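Local coordinates for protein amidohydrolase (Thermotoga maritima, PDB 3OOQ) that probably acts as a metal-dependent hydrolase of the amidohydrolase family, possibly as an allantoinase, at residues 148-153 and 180-185. Residues are numbered along the deposited sequence; the frame is centred on the assembly and turned at random.
Sequences AGLKMA and RDYFTK
A Met-aromatic contact joins a barrel strand to an outer helix in this amidohydrolase: selenomethionine Met-152, on strand 143-153, meets the rim of the Phe-183 ring, on helix 172-198. Its SE lies in the ring plane, 5.2 Å from the Phe-183 centroid. The ring atom Phe-183 CE2 is 3.9 Å from Met-152 SE. The terminal methyl comes closer, Met-152 CE standing 3.5 Å from Phe-183 CZ. The two side chains approach from opposite directions; a bend at chi3 (-146°) of Met-152 brings CE to the ring edge beside SE. One face of the Phe-183 ring carries Tyr-182 CD2, 3.7 Å above its centre, and Phe-245 meets the same ring with its plane turned by about 30°. In the TIM-barrel fold of this family, strand residues alternate between barrel interior and surrounding helices: Leu-150 and Met-152 face the helix, while Lys-151 between them points to the other side of the strand and hydrogen-bonds through NZ to His-63 NE2 and Pro-119 O. Leu-150 makes a looser apolar contact, its CD2 4.3 Å from Tyr-182 CE2 and oblique to that ring. With 11.4 Å between Met-152 CA and Tyr-182 CA, the two segments meet through side chains. Helix 208-217 adds Val-216 against Leu-150 and Leu-217 against Phe-183, and the Tyr-182 hydroxyl hydrogen-bonds to Lys-209 O.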
loop_
_atom_site.group_PDB
_atom_site.type_symbol
_atom_site.label_atom_id
_atom_site.label_comp_id
_atom_site.label_asym_id
_atom_site.label_seq_id
_atom_site.Cartn_x
_atom_site.Cartn_y
_atom_site.Cartn_z
ATOM N N ALA F 148 -23.184 27.409 20.170
ATOM C CA ALA F 148 -24.171 26.939 21.129
ATOM C C ALA F 148 -23.667 25.787 22.007
ATOM O O ALA F 148 -24.280 25.444 23.019
ATOM C CB ALA F 148 -25.457 26.558 20.418
ATOM N N GLY F 149 -22.553 25.185 21.615
ATOM C CA GLY F 149 -22.025 24.010 22.298
ATOM C C GLY F 149 -20.748 23.490 21.641
ATOM O O GLY F 149 -20.459 23.825 20.492
ATOM N N LEU F 150 -19.974 22.704 22.387
ATOM C CA LEU F 150 -18.799 22.048 21.845
ATOM C C LEU F 150 -19.065 20.545 21.849
ATOM O O LEU F 150 -19.204 19.935 22.914
ATOM C CB LEU F 150 -17.538 22.385 22.654
ATOM C CG LEU F 150 -16.222 21.735 22.159
ATOM C CD1 LEU F 150 -15.986 22.074 20.694
ATOM C CD2 LEU F 150 -15.023 22.185 23.001
ATOM N N LYS F 151 -19.142 19.966 20.659
ATOM C CA LYS F 151 -19.436 18.533 20.448
ATOM C C LYS F 151 -18.236 17.666 20.794
ATOM O O LYS F 151 -17.117 17.966 20.379
ATOM C CB LYS F 151 -19.828 18.303 18.977
ATOM C CG LYS F 151 -20.158 16.867 18.568
ATOM C CD LYS F 151 -21.276 16.238 19.450
ATOM C CE LYS F 151 -21.669 14.833 18.998
ATOM N NZ LYS F 151 -22.294 14.873 17.643
HETATM N N MSE F 152 -18.483 16.596 21.549
HETATM C CA MSE F 152 -17.460 15.618 21.906
HETATM C C MSE F 152 -18.081 14.247 21.760
HETATM O O MSE F 152 -19.302 14.139 21.722
HETATM C CB MSE F 152 -16.968 15.825 23.347
HETATM C CG MSE F 152 -16.343 17.185 23.544
HETATM SE SE MSE F 152 -15.869 17.564 25.390
HETATM C CE MSE F 152 -16.243 19.484 25.381
ATOM N N ALA F 153 -17.247 13.211 21.660
ATOM C CA ALA F 153 -17.743 11.848 21.413
ATOM C C ALA F 153 -16.949 10.789 22.134
ATOM O O ALA F 153 -15.726 10.870 22.189
ATOM C CB ALA F 153 -17.765 11.542 19.916
ATOM N N ARG F 180 -9.095 14.637 28.094
ATOM C CA ARG F 180 -8.402 15.145 29.284
ATOM C C ARG F 180 -7.183 15.983 28.932
ATOM O O ARG F 180 -6.911 17.027 29.552
ATOM C CB ARG F 180 -7.907 13.998 30.147
ATOM C CG ARG F 180 -8.801 13.630 31.247
ATOM C CD ARG F 180 -8.025 13.009 32.443
ATOM N NE ARG F 180 -9.074 12.612 33.346
ATOM C CZ ARG F 180 -9.820 11.531 33.162
ATOM N NH1 ARG F 180 -10.806 11.256 34.009
ATOM N NH2 ARG F 180 -9.555 10.703 32.150
ATOM N N ASP F 181 -6.419 15.489 27.965
ATOM C CA ASP F 181 -5.222 16.170 27.541
ATOM C C ASP F 181 -5.622 17.548 26.996
ATOM O O ASP F 181 -4.987 18.545 27.327
ATOM C CB ASP F 181 -4.485 15.324 26.493
ATOM C CG ASP F 181 -3.250 15.985 25.980
ATOM O OD1 ASP F 181 -2.228 15.952 26.684
ATOM O OD2 ASP F 181 -3.293 16.550 24.868
ATOM N N TYR F 182 -6.676 17.585 26.174
ATOM C CA TYR F 182 -7.142 18.818 25.567
ATOM C C TYR F 182 -7.440 19.873 26.632
ATOM O O TYR F 182 -6.921 20.999 26.593
ATOM C CB TYR F 182 -8.388 18.576 24.701
ATOM C CG TYR F 182 -9.071 19.854 24.231
ATOM C CD1 TYR F 182 -8.408 20.758 23.389
ATOM C CD2 TYR F 182 -10.369 20.170 24.644
ATOM C CE1 TYR F 182 -9.005 21.914 22.972
ATOM C CE2 TYR F 182 -11.004 21.345 24.192
ATOM C CZ TYR F 182 -10.297 22.217 23.373
ATOM O OH TYR F 182 -10.873 23.389 22.938
ATOM N N PHE F 183 -8.273 19.514 27.598
ATOM C CA PHE F 183 -8.636 20.495 28.620
ATOM C C PHE F 183 -7.460 20.857 29.546
ATOM O O PHE F 183 -7.400 21.983 30.053
ATOM C CB PHE F 183 -9.905 20.069 29.387
ATOM C CG PHE F 183 -11.170 20.286 28.591
ATOM C CD1 PHE F 183 -11.621 21.579 28.328
ATOM C CD2 PHE F 183 -11.888 19.209 28.074
ATOM C CE1 PHE F 183 -12.776 21.803 27.562
ATOM C CE2 PHE F 183 -13.045 19.414 27.320
ATOM C CZ PHE F 183 -13.495 20.724 27.070
ATOM N N THR F 184 -6.522 19.930 29.753
ATOM C CA THR F 184 -5.321 20.258 30.532
ATOM C C THR F 184 -4.576 21.413 29.831
ATOM O O THR F 184 -4.125 22.377 30.469
ATOM C CB THR F 184 -4.392 19.015 30.703
ATOM O OG1 THR F 184 -5.089 17.992 31.416
ATOM C CG2 THR F 184 -3.138 19.347 31.461
ATOM N N LYS F 185 -4.480 21.327 28.506
ATOM C CA LYS F 185 -3.853 22.400 27.730
ATOM C C LYS F 185 -4.648 23.704 27.751
ATOM O O LYS F 185 -4.049 24.773 27.780
ATOM C CB LYS F 185 -3.615 21.951 26.294
ATOM C CG LYS F 185 -2.529 20.921 26.215
ATOM C CD LYS F 185 -2.864 19.890 25.165
ATOM C CE LYS F 185 -1.959 19.978 23.975
ATOM N NZ LYS F 185 -1.631 18.593 23.424
#